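Local coordinates for bifunctional purine biosynthetic protein ADE5,7 (Cryptococcus neoformans var. grubii serotype A, PDB 7LVO) that catalyses two ATP-dependent steps of de novo purine biosynthesis, the N-terminal part crystallised here carrying the glycinamide ribonucleotide synthetase activity, at residues A440-A445 against D462-A467; E340-M345 against V428-A433; V379-A384 against S447-I452; H261-E266 against G270-G275; P239-L244 against P283-E288. All blocks are in the same frame, centred on the assembly; numbering follows the deposited sequence.

Contact 1. Residues A440-A445 against D462-A467; sequences AAVDLA and DIAYRA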
# COMPACT_ATOMS: atom_id res chain seq x y z
N ALA A 440 -10.63 12.77 18.79
CA ALA A 440 -11.18 11.63 19.51
C ALA A 440 -10.64 10.32 18.95
O ALA A 440 -10.30 9.40 19.71
CB ALA A 440 -12.70 11.65 19.46
N ALA A 441 -10.54 10.22 17.63
CA ALA A 441 -9.95 9.02 17.02
C ALA A 441 -8.49 8.86 17.43
O ALA A 441 -8.05 7.75 17.76
CB ALA A 441 -10.08 9.08 15.50
N VAL A 442 -7.74 9.96 17.43
CA VAL A 442 -6.35 9.92 17.89
C VAL A 442 -6.28 9.46 19.34
O VAL A 442 -5.54 8.52 19.67
CB VAL A 442 -5.69 11.30 17.71
CG1 VAL A 442 -4.29 11.30 18.31
CG2 VAL A 442 -5.65 11.68 16.24
N ASP A 443 -7.03 10.11 20.22
CA ASP A 443 -6.98 9.75 21.64
C ASP A 443 -7.40 8.30 21.85
O ASP A 443 -6.80 7.59 22.67
CB ASP A 443 -7.88 10.69 22.45
CG ASP A 443 -7.34 12.10 22.53
OD1 ASP A 443 -6.18 12.33 22.10
OD2 ASP A 443 -8.07 12.98 23.02
N LEU A 444 -8.43 7.85 21.14
CA LEU A 444 -8.89 6.47 21.31
C LEU A 444 -7.83 5.47 20.88
O LEU A 444 -7.59 4.47 21.57
CB LEU A 444 -10.19 6.27 20.53
CG LEU A 444 -10.92 4.94 20.71
CD1 LEU A 444 -11.20 4.64 22.17
CD2 LEU A 444 -12.22 4.95 19.91
N ALA A 445 -7.18 5.72 19.74
CA ALA A 445 -6.11 4.83 19.29
C ALA A 445 -5.01 4.73 20.34
O ALA A 445 -4.54 3.63 20.67
CB ALA A 445 -5.55 5.32 17.95
N ASP A 462 2.90 11.36 18.05
CA ASP A 462 2.38 12.54 17.37
C ASP A 462 1.69 12.20 16.05
O ASP A 462 1.64 13.04 15.15
CB ASP A 462 3.51 13.54 17.13
CG ASP A 462 4.58 13.00 16.21
OD1 ASP A 462 4.74 11.75 16.15
OD2 ASP A 462 5.27 13.80 15.55
N ILE A 463 1.17 10.98 15.92
CA ILE A 463 0.44 10.63 14.71
C ILE A 463 -0.75 11.56 14.55
O ILE A 463 -1.56 11.73 15.47
CB ILE A 463 -0.01 9.16 14.76
CG1 ILE A 463 1.21 8.24 14.84
CG2 ILE A 463 -0.88 8.83 13.55
CD1 ILE A 463 2.12 8.30 13.63
N ALA A 464 -0.85 12.18 13.38
CA ALA A 464 -1.90 13.13 13.04
C ALA A 464 -1.80 14.44 13.82
O ALA A 464 -2.77 15.21 13.88
CB ALA A 464 -3.29 12.52 13.25
N TYR A 465 -0.63 14.71 14.41
CA TYR A 465 -0.48 15.93 15.20
C TYR A 465 -0.56 17.17 14.31
O TYR A 465 -1.18 18.17 14.70
CB TYR A 465 0.85 15.90 15.96
CG TYR A 465 2.01 16.55 15.21
CD1 TYR A 465 2.71 15.85 14.24
CD2 TYR A 465 2.38 17.86 15.47
CE1 TYR A 465 3.77 16.44 13.56
CE2 TYR A 465 3.43 18.46 14.80
CZ TYR A 465 4.12 17.75 13.84
OH TYR A 465 5.17 18.34 13.17
N ARG A 466 0.03 17.12 13.12
CA ARG A 466 0.08 18.28 12.24
C ARG A 466 -1.27 18.60 11.61
O ARG A 466 -1.40 19.64 10.96
CB ARG A 466 1.13 18.05 11.15
CG ARG A 466 1.04 16.67 10.51
CD ARG A 466 2.30 16.37 9.70
NE ARG A 466 2.21 15.05 9.08
CZ ARG A 466 1.72 14.84 7.87
NH1 ARG A 466 1.27 15.84 7.12
NH2 ARG A 466 1.67 13.59 7.39
N ALA A 467 -2.27 17.74 11.80
CA ALA A 467 -3.62 18.01 11.33
C ALA A 467 -4.55 18.50 12.42
O ALA A 467 -5.63 19.03 12.11
CB ALA A 467 -4.22 16.76 10.68

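Contact 2. Residues E340-M345 against V428-A433; sequences ETQALM and VLAVCA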
# COMPACT_ATOMS: atom_id res chain seq x y z
N GLU A 340 -2.19 2.64 5.61
CA GLU A 340 -3.38 3.39 5.21
C GLU A 340 -4.63 2.51 5.25
O GLU A 340 -5.72 2.98 5.60
CB GLU A 340 -3.19 3.97 3.80
CG GLU A 340 -2.24 5.14 3.71
CD GLU A 340 -0.84 4.73 3.35
OE1 GLU A 340 -0.54 3.52 3.39
OE2 GLU A 340 -0.03 5.62 3.03
N THR A 341 -4.49 1.24 4.88
CA THR A 341 -5.64 0.35 4.84
C THR A 341 -6.24 0.14 6.22
O THR A 341 -7.46 0.13 6.38
CB THR A 341 -5.25 -0.99 4.21
OG1 THR A 341 -4.79 -0.78 2.87
CG2 THR A 341 -6.43 -1.96 4.20
N GLN A 342 -5.38 -0.03 7.23
CA GLN A 342 -5.89 -0.29 8.58
C GLN A 342 -6.81 0.82 9.05
O GLN A 342 -7.77 0.56 9.79
CB GLN A 342 -4.73 -0.44 9.56
CG GLN A 342 -3.87 -1.70 9.33
CD GLN A 342 -2.71 -1.47 8.39
OE1 GLN A 342 -2.89 -1.03 7.25
NE2 GLN A 342 -1.50 -1.76 8.86
N ALA A 343 -6.55 2.06 8.64
CA ALA A 343 -7.43 3.16 9.03
C ALA A 343 -8.65 3.26 8.11
O ALA A 343 -9.76 3.48 8.58
CB ALA A 343 -6.66 4.48 9.03
N LEU A 344 -8.44 3.09 6.80
CA LEU A 344 -9.53 3.28 5.84
C LEU A 344 -10.60 2.21 5.99
O LEU A 344 -11.79 2.49 5.80
CB LEU A 344 -8.98 3.29 4.42
CG LEU A 344 -8.18 4.52 4.00
CD1 LEU A 344 -7.45 4.30 2.68
CD2 LEU A 344 -9.08 5.74 3.91
N MET A 345 -10.20 0.98 6.31
CA MET A 345 -11.18 -0.09 6.50
C MET A 345 -12.18 0.28 7.60
O MET A 345 -13.32 -0.19 7.58
CB MET A 345 -10.48 -1.39 6.86
CG MET A 345 -9.69 -2.03 5.70
SD MET A 345 -10.72 -2.51 4.30
CE MET A 345 -10.49 -1.11 3.21
N VAL A 428 5.24 -4.24 14.08
CA VAL A 428 4.61 -5.37 14.75
C VAL A 428 3.10 -5.35 14.58
O VAL A 428 2.49 -6.34 14.17
CB VAL A 428 5.01 -5.38 16.24
CG1 VAL A 428 4.44 -6.60 16.93
CG2 VAL A 428 6.53 -5.36 16.37
N LEU A 429 2.46 -4.23 14.89
CA LEU A 429 1.01 -4.13 14.80
C LEU A 429 0.62 -2.66 14.70
O LEU A 429 1.47 -1.76 14.77
CB LEU A 429 0.33 -4.82 15.99
CG LEU A 429 0.68 -4.35 17.41
CD1 LEU A 429 0.00 -3.02 17.73
CD2 LEU A 429 0.29 -5.41 18.42
N ALA A 430 -0.67 -2.42 14.52
CA ALA A 430 -1.22 -1.08 14.44
C ALA A 430 -2.47 -1.01 15.30
O ALA A 430 -3.35 -1.86 15.19
CB ALA A 430 -1.55 -0.71 12.99
N VAL A 431 -2.53 -0.00 16.16
CA VAL A 431 -3.70 0.26 17.00
C VAL A 431 -4.52 1.33 16.30
O VAL A 431 -4.04 2.44 16.07
CB VAL A 431 -3.30 0.70 18.42
CG1 VAL A 431 -4.53 0.83 19.30
CG2 VAL A 431 -2.32 -0.30 19.02
N CYS A 432 -5.76 1.00 15.95
CA CYS A 432 -6.57 1.82 15.07
C CYS A 432 -7.92 2.10 15.69
O CYS A 432 -8.42 1.33 16.52
CB CYS A 432 -6.75 1.13 13.71
SG CYS A 432 -5.23 0.41 13.03
N ALA A 433 -8.53 3.22 15.28
CA ALA A 433 -9.83 3.62 15.80
C ALA A 433 -10.45 4.66 14.88
O ALA A 433 -9.75 5.37 14.15
CB ALA A 433 -9.71 4.17 17.23

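Contact 3. Residues V379-A384 against S447-I452; sequences VSVVLA and SGISQI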
# COMPACT_ATOMS: atom_id res chain seq x y z
N VAL A 379 -7.78 6.54 12.36
CA VAL A 379 -6.36 6.67 12.62
C VAL A 379 -5.76 5.30 12.87
O VAL A 379 -6.40 4.42 13.45
CB VAL A 379 -6.08 7.59 13.83
CG1 VAL A 379 -4.58 7.74 14.05
CG2 VAL A 379 -6.74 8.95 13.65
N SER A 380 -4.51 5.12 12.43
CA SER A 380 -3.75 3.90 12.69
C SER A 380 -2.39 4.30 13.22
O SER A 380 -1.71 5.14 12.62
CB SER A 380 -3.60 3.05 11.43
OG SER A 380 -2.91 3.74 10.40
N VAL A 381 -1.98 3.69 14.33
CA VAL A 381 -0.70 4.00 14.98
C VAL A 381 0.10 2.70 15.08
O VAL A 381 -0.37 1.73 15.69
CB VAL A 381 -0.90 4.63 16.36
CG1 VAL A 381 0.46 4.87 17.02
CG2 VAL A 381 -1.68 5.94 16.25
N VAL A 382 1.29 2.71 14.51
CA VAL A 382 2.11 1.50 14.38
C VAL A 382 3.00 1.35 15.61
O VAL A 382 3.61 2.32 16.08
CB VAL A 382 2.95 1.55 13.09
CG1 VAL A 382 3.95 0.40 13.06
CG2 VAL A 382 2.05 1.50 11.86
N LEU A 383 3.07 0.13 16.11
CA LEU A 383 4.05 -0.27 17.11
C LEU A 383 5.13 -1.10 16.43
O LEU A 383 4.82 -2.12 15.79
CB LEU A 383 3.40 -1.06 18.24
CG LEU A 383 3.08 -0.27 19.52
CD1 LEU A 383 2.16 0.90 19.24
CD2 LEU A 383 2.46 -1.20 20.56
N ALA A 384 6.38 -0.67 16.54
CA ALA A 384 7.49 -1.30 15.84
C ALA A 384 8.47 -1.91 16.84
O ALA A 384 8.39 -1.68 18.05
CB ALA A 384 8.21 -0.29 14.94
N SER A 447 -5.31 5.22 23.43
CA SER A 447 -5.84 4.55 24.62
C SER A 447 -5.62 3.04 24.54
O SER A 447 -5.35 2.39 25.55
CB SER A 447 -7.32 4.86 24.78
OG SER A 447 -7.53 6.26 24.89
N GLY A 448 -5.74 2.47 23.34
CA GLY A 448 -5.48 1.05 23.16
C GLY A 448 -4.02 0.67 23.26
O GLY A 448 -3.71 -0.50 23.50
N ILE A 449 -3.12 1.64 23.08
CA ILE A 449 -1.70 1.35 23.18
C ILE A 449 -1.35 0.88 24.59
O ILE A 449 -0.48 0.02 24.77
CB ILE A 449 -0.87 2.59 22.79
CG1 ILE A 449 -1.22 3.05 21.37
CG2 ILE A 449 0.62 2.30 22.91
CD1 ILE A 449 -0.58 2.23 20.27
N SER A 450 -2.02 1.44 25.60
CA SER A 450 -1.70 1.11 26.98
C SER A 450 -1.98 -0.35 27.31
O SER A 450 -1.49 -0.84 28.34
CB SER A 450 -2.50 2.00 27.93
OG SER A 450 -2.35 3.37 27.58
N GLN A 451 -2.74 -1.05 26.48
CA GLN A 451 -3.08 -2.45 26.70
C GLN A 451 -2.20 -3.40 25.90
O GLN A 451 -2.50 -4.59 25.81
CB GLN A 451 -4.55 -2.69 26.35
CG GLN A 451 -5.51 -1.72 27.03
CD GLN A 451 -5.43 -1.77 28.53
OE1 GLN A 451 -4.90 -2.73 29.11
NE2 GLN A 451 -5.94 -0.74 29.19
N ILE A 452 -1.12 -2.89 25.30
CA ILE A 452 -0.19 -3.70 24.52
C ILE A 452 1.21 -3.42 25.04
O ILE A 452 1.58 -2.26 25.27
CB ILE A 452 -0.29 -3.39 23.01
CG1 ILE A 452 -1.72 -3.56 22.52
CG2 ILE A 452 0.66 -4.29 22.22
CD1 ILE A 452 -1.94 -3.13 21.09

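Contact 4. Residues H261-E266 against G270-G275; sequences HKRIGE and GLNTGG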
# COMPACT_ATOMS: atom_id res chain seq x y z
N HIS A 261 2.72 8.71 7.88
CA HIS A 261 3.93 9.19 8.54
C HIS A 261 5.08 8.24 8.19
O HIS A 261 5.23 7.18 8.80
CB HIS A 261 3.74 9.28 10.05
CG HIS A 261 2.76 10.33 10.48
ND1 HIS A 261 3.16 11.59 10.87
CD2 HIS A 261 1.42 10.30 10.58
CE1 HIS A 261 2.09 12.30 11.20
NE2 HIS A 261 1.02 11.54 11.03
N LYS A 262 5.88 8.63 7.20
CA LYS A 262 6.93 7.75 6.71
C LYS A 262 8.10 7.67 7.70
O LYS A 262 8.72 6.61 7.85
CB LYS A 262 7.43 8.23 5.35
CG LYS A 262 6.41 8.13 4.23
CD LYS A 262 6.96 8.68 2.92
CE LYS A 262 5.99 8.48 1.77
NZ LYS A 262 6.52 9.01 0.48
N ARG A 263 8.41 8.77 8.38
CA ARG A 263 9.61 8.83 9.20
C ARG A 263 9.36 8.24 10.59
O ARG A 263 8.24 8.25 11.11
CB ARG A 263 10.09 10.28 9.32
CG ARG A 263 10.65 10.85 8.03
CD ARG A 263 10.80 12.36 8.09
NE ARG A 263 11.44 12.89 6.89
CZ ARG A 263 12.75 13.06 6.74
NH1 ARG A 263 13.60 12.74 7.70
NH2 ARG A 263 13.21 13.56 5.60
N ILE A 264 10.44 7.73 11.19
CA ILE A 264 10.32 7.03 12.46
C ILE A 264 10.27 8.00 13.63
O ILE A 264 9.57 7.76 14.61
CB ILE A 264 11.49 6.03 12.61
CG1 ILE A 264 11.29 5.14 13.83
CG2 ILE A 264 12.82 6.77 12.73
CD1 ILE A 264 10.14 4.16 13.71
N GLY A 265 10.99 9.11 13.54
CA GLY A 265 11.08 10.03 14.66
C GLY A 265 9.91 11.00 14.71
O GLY A 265 9.42 11.47 13.68
N GLU A 266 9.47 11.31 15.92
CA GLU A 266 8.41 12.29 16.11
C GLU A 266 8.80 13.63 15.49
O GLU A 266 9.99 13.95 15.33
CB GLU A 266 8.10 12.46 17.60
CG GLU A 266 7.55 11.22 18.28
CD GLU A 266 7.23 11.44 19.74
OE1 GLU A 266 7.63 12.49 20.29
OE2 GLU A 266 6.57 10.56 20.35
N GLY A 270 14.12 11.86 11.14
CA GLY A 270 14.76 10.56 11.21
C GLY A 270 14.64 9.78 9.93
O GLY A 270 14.12 10.25 8.91
N LEU A 271 15.13 8.54 9.98
CA LEU A 271 15.10 7.68 8.81
C LEU A 271 13.66 7.35 8.43
O LEU A 271 12.73 7.44 9.23
CB LEU A 271 15.88 6.40 9.08
CG LEU A 271 17.40 6.51 9.06
CD1 LEU A 271 17.91 7.34 10.22
CD2 LEU A 271 18.03 5.12 9.08
N ASN A 272 13.48 6.97 7.17
CA ASN A 272 12.16 6.65 6.63
C ASN A 272 11.80 5.19 6.91
O ASN A 272 12.67 4.34 7.10
CB ASN A 272 12.11 6.93 5.13
CG ASN A 272 12.19 8.42 4.81
OD1 ASN A 272 11.17 9.09 4.69
ND2 ASN A 272 13.41 8.93 4.69
N THR A 273 10.50 4.93 6.92
CA THR A 273 9.97 3.59 7.16
C THR A 273 8.89 3.30 6.12
O THR A 273 8.60 4.12 5.25
CB THR A 273 9.38 3.46 8.58
OG1 THR A 273 8.16 4.22 8.67
CG2 THR A 273 10.37 3.97 9.61
N GLY A 274 8.29 2.12 6.23
CA GLY A 274 7.14 1.78 5.42
C GLY A 274 5.85 2.44 5.84
O GLY A 274 4.83 2.28 5.16
N GLY A 275 5.87 3.19 6.94
CA GLY A 275 4.69 3.85 7.44
C GLY A 275 4.45 3.59 8.92
O GLY A 275 4.18 2.45 9.31

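Contact 5. Residues P239-L244 against P283-E288; sequences PEISVL and PIATKE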
# COMPACT_ATOMS: atom_id res chain seq x y z
N PRO A 239 3.49 18.86 1.58
CA PRO A 239 2.95 17.69 2.28
C PRO A 239 2.46 16.64 1.29
O PRO A 239 2.09 16.94 0.15
CB PRO A 239 1.79 18.26 3.10
CG PRO A 239 1.33 19.44 2.29
CD PRO A 239 2.58 20.02 1.66
N GLU A 240 2.47 15.39 1.74
CA GLU A 240 2.06 14.26 0.93
C GLU A 240 0.70 13.74 1.40
O GLU A 240 0.36 13.83 2.59
CB GLU A 240 3.09 13.13 1.00
CG GLU A 240 4.47 13.53 0.50
CD GLU A 240 5.46 12.37 0.51
OE1 GLU A 240 5.01 11.20 0.43
OE2 GLU A 240 6.67 12.62 0.60
N ILE A 241 -0.07 13.22 0.45
CA ILE A 241 -1.35 12.58 0.75
C ILE A 241 -1.44 11.29 -0.06
O ILE A 241 -0.82 11.15 -1.12
CB ILE A 241 -2.55 13.50 0.44
CG1 ILE A 241 -2.60 13.86 -1.04
CG2 ILE A 241 -2.48 14.76 1.29
CD1 ILE A 241 -3.86 14.61 -1.45
N SER A 242 -2.21 10.34 0.46
CA SER A 242 -2.47 9.08 -0.21
C SER A 242 -3.92 9.05 -0.67
O SER A 242 -4.83 9.33 0.12
CB SER A 242 -2.19 7.90 0.71
OG SER A 242 -0.82 7.86 1.11
N VAL A 243 -4.14 8.72 -1.95
CA VAL A 243 -5.47 8.60 -2.52
C VAL A 243 -5.62 7.18 -3.04
O VAL A 243 -5.03 6.82 -4.06
CB VAL A 243 -5.71 9.62 -3.64
CG1 VAL A 243 -7.11 9.45 -4.21
CG2 VAL A 243 -5.50 11.04 -3.13
N LEU A 244 -6.39 6.36 -2.33
CA LEU A 244 -6.70 5.00 -2.74
C LEU A 244 -8.05 4.98 -3.45
O LEU A 244 -9.02 5.59 -2.99
CB LEU A 244 -6.74 4.06 -1.53
CG LEU A 244 -5.39 3.77 -0.88
CD1 LEU A 244 -4.86 4.97 -0.12
CD2 LEU A 244 -5.51 2.55 0.03
N PRO A 283 -7.61 16.32 6.34
CA PRO A 283 -8.22 17.64 6.11
C PRO A 283 -7.54 18.46 5.03
O PRO A 283 -8.20 19.28 4.37
CB PRO A 283 -8.11 18.32 7.49
CG PRO A 283 -8.05 17.19 8.47
CD PRO A 283 -7.29 16.09 7.75
N ILE A 284 -6.24 18.26 4.82
CA ILE A 284 -5.53 19.04 3.81
C ILE A 284 -6.03 18.73 2.41
O ILE A 284 -5.88 19.56 1.50
CB ILE A 284 -4.02 18.79 3.91
CG1 ILE A 284 -3.25 19.82 3.08
CG2 ILE A 284 -3.68 17.38 3.45
CD1 ILE A 284 -1.76 19.77 3.29
N ALA A 285 -6.63 17.56 2.19
CA ALA A 285 -7.22 17.21 0.91
C ALA A 285 -8.62 17.80 0.86
O ALA A 285 -9.63 17.14 1.13
CB ALA A 285 -7.24 15.70 0.71
N THR A 286 -8.68 19.09 0.53
CA THR A 286 -9.95 19.79 0.46
C THR A 286 -10.76 19.32 -0.76
O THR A 286 -10.28 18.57 -1.60
CB THR A 286 -9.73 21.30 0.37
OG1 THR A 286 -9.05 21.61 -0.85
CG2 THR A 286 -8.90 21.79 1.56
N LYS A 287 -12.00 19.79 -0.83
CA LYS A 287 -12.85 19.45 -1.97
C LYS A 287 -12.18 19.83 -3.29
O LYS A 287 -12.19 19.06 -4.25
CB LYS A 287 -14.21 20.14 -1.83
CG LYS A 287 -15.18 19.86 -2.96
CD LYS A 287 -16.52 20.57 -2.72
CE LYS A 287 -17.49 20.35 -3.87
NZ LYS A 287 -17.01 20.96 -5.14
N GLU A 288 -11.59 21.03 -3.34
CA GLU A 288 -10.94 21.47 -4.56
C GLU A 288 -9.70 20.63 -4.86
O GLU A 288 -9.45 20.28 -6.03
CB GLU A 288 -10.56 22.95 -4.45
CG GLU A 288 -11.75 23.88 -4.26
CD GLU A 288 -12.20 23.98 -2.81
OE1 GLU A 288 -11.73 23.19 -1.97
OE2 GLU A 288 -13.03 24.87 -2.50

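Contact 1. Residues A440-A445 against D462-A467
A backbone bond of 2.9 Å from Y465 N to D462 O closes the type II beta turn against which V442 packs, and so sets the terminal loop of the chain beside helix 438-449 in the C-terminal part of the GAR synthetase fold. Both methyls of the valine approach the carbonyl oxygen of I463 at van der Waals distance, with V442 CG1 4.0 Å and V442 CG2 4.2 Å from I463 O. As the third residue of the turn, A464 has a positive phi (69°), and its methyl projects toward the helix. There A464 CB meets V442 CG2 at 3.9 Å, the one apolar pair of the contact. The valine directs CG1 opposite its own backbone nitrogen (chi1 175°), and this turns both methyls to the loop, CG1 to the I463 carbonyl and CG2 to that oxygen and to A464 CB. V442 and A441 also rest on V379, and A464 leans on Y279, packing the contact on strands 377-384 and 277-280. The side chain of I463 turns away from the helix and touches V379 and V381, while its backbone nitrogen is satisfied by Y446 OH, one residue beyond 440-445. At the start of the turn, D462 forms a salt bridge from OD1 to R460 NE and accepts a hydrogen bond at OD2 from G267 N.

Contact 2. Residues E340-M345 against V428-A433
Q342 lays the root of its side chain against C432, with CB 3.6 Å from C432 SG. The thiol is there because C432 carries SG beside its own backbone nitrogen and opposite the carbonyl carbon (chi1 -45°), and SG also comes within 4.1 Å of Q342 O. That carbonyl oxygen is buried and has no hydrogen-bonding partner in the model; the CB and SG of the cysteine are its neighbours here. The glutamine likewise starts with CG beside its backbone nitrogen (chi1 -67°), but the chain then bends sharply at chi2 (90°), which carries the amide along the strand toward A430. Its NE2 ends 4.3 Å from A430 CB, a loose van der Waals approach, while the polar need of this nitrogen is met by D338 OD1. The short helix 340-344, in the ATP-grasp part, thus lies on the face of strand 427-435 that bears A430 and C432, in the antiparallel sheet of the C-terminal part, where V428 and L429 form a classic beta bulge opposite L383. F410 and S380, on the strands flanking 427-435, touch both Q342 and C432, and A51 of helix 47-56, in the N-terminal part, also packs on Q342. E340, in the same short helix, is hydrogen-bonded through OE2 to S242 OG.

Contact 3. Residues V379-A384 against S447-I452
V381 is the first residue of strand 377-384 to meet the 447-452 segment: its CG1 lies 4.3 Å from I449 CD1, a light touch between methyls. V382 turns from the helix, as does S380 on the same face of the strand, whose OG is hydrogen-bonded to P339 O. The alternation then brings L383 round as the main apolar partner, and its two methyls divide the work. CD1 runs past the tip of I449, the two side chains sliding by each other in opposite directions, with L383 CD1 and I449 CD1 modelled 3.2 Å apart, closer than ordinary van der Waals contact; since the leucine's chi1 (-99°) is also off any staggered position, the exact placing of this methyl is doubtful. CD2 comes obliquely over I452, where L383 CD2 is 3.9 Å from I452 CG2. I449 meets the strand from the end of the helix, and the type I beta turn from I449 to I452, closed by I452 N to I449 O at 3.0 Å, brings I452 back to it. F459 adds an aromatic neighbour to L383 and I449, and V431 on the adjacent strand touches both isoleucines. A helix end and its turn thus pack on one face of an antiparallel sheet, an alpha/beta packing within the C-terminal part of the GAR synthetase fold.

Contact 4. Residues H261-E266 against G270-G275
K262 O takes two hydrogen bonds from T273, one from the backbone N and one from OG1, each 2.6 Å long, the N-H...O bond from T273 N being bent (134°). The two donors come from opposite faces of the carbonyl plane, the hydroxyl clearly above it. T273 can double up in this way because OG1 sits between its own N and carbonyl carbon, near enough to share the acceptor. Having given its proton to K262 O, the same hydroxyl oxygen accepts G275 N at 3.0 Å in a fairly straight bond (157°), an ST turn. On the far side of the R263-N272 pair, I264 N donates to L271 O at 3.0 Å, almost directly along the C=O axis (179°). L271 O also receives a CA-H contact from R263 CA at 3.4 Å. The apolar filling comes from I264, whose CB lies 3.8 Å from T273 CG2, the two side chains crossing at about a right angle. The R263 chain runs extended past G270, bringing NH1 2.8 Å from G270 O. Other polar groups are satisfied by residues outside the two segments: R263 O accepts from R460 NH1, G275 O from R427 NH1, and K262 NZ forms a salt bridge with E240, a predicted ATP-site residue. With R263 and N272 as an antiparallel non-hydrogen-bonded pair, the segments form an irregular beta hairpin linking strands 259-263 and 277-280, with K262 beside the predicted ATP and magnesium sites.

Contact 5. Residues P239-L244 against P283-E288
The five-membered ring of P239 presents its CB and CG to I284, whose CD1 methyl is modelled 3.3 Å from P239 CG and 3.9 Å from P239 CB. The shorter of these distances is tighter than usual for two carbons and is best treated as doubtful; ring and isoleucine cross obliquely. Next to it, I241 brings CG2 to within 3.6 Å of I284 CG2, branch against branch. The I241 side chain stands with CG1 between its backbone N and carbonyl carbon (chi1 62°), an arrangement that turns CG2 to I284 and sends CD1 on toward A285, 4.2 Å from A285 CB. Residues 239-242 fall in the predicted ATP-binding span of the ATP-grasp fold, and I241 occupies the face of strand 240-248 away from the E240 side chain. The other partner is the lead-in to helix 287-307. A285 is the centre of an inverse gamma turn, with a weak bond from T286 N to I284 O at 3.0 Å. T286 then serves as the N-cap, its OG1 bonded to I289 N. Q259 touches both I241 and I284, and M290 of the helix touches A285.

Contacts 1 and 3 share helix 438-449, their centres about 11 Å apart; contact 3 packs the helix end on the sheet and contact 1 joins the helix to the C-terminal loop, while contact 2 meets strand 427-435 of that sheet on the opposite face. Probable hydrogen bonds join contacts 2 and 3, V428 N to L383 O and V431 N to V381 O, both 2.8 Å. Contacts 4 and 5 belong to the ATP-grasp part and are linked by the K262 NZ to E240 OE1 salt bridge at 2.7 Å; the side chain of K262 is about 5 Å from that of E331, a predicted magnesium ligand. E340 OE2 and S242 OG, 3.1 Å apart, connect contact 2 to contact 5. Contact 3 is the farthest from contact 5, centres about 24 Å apart.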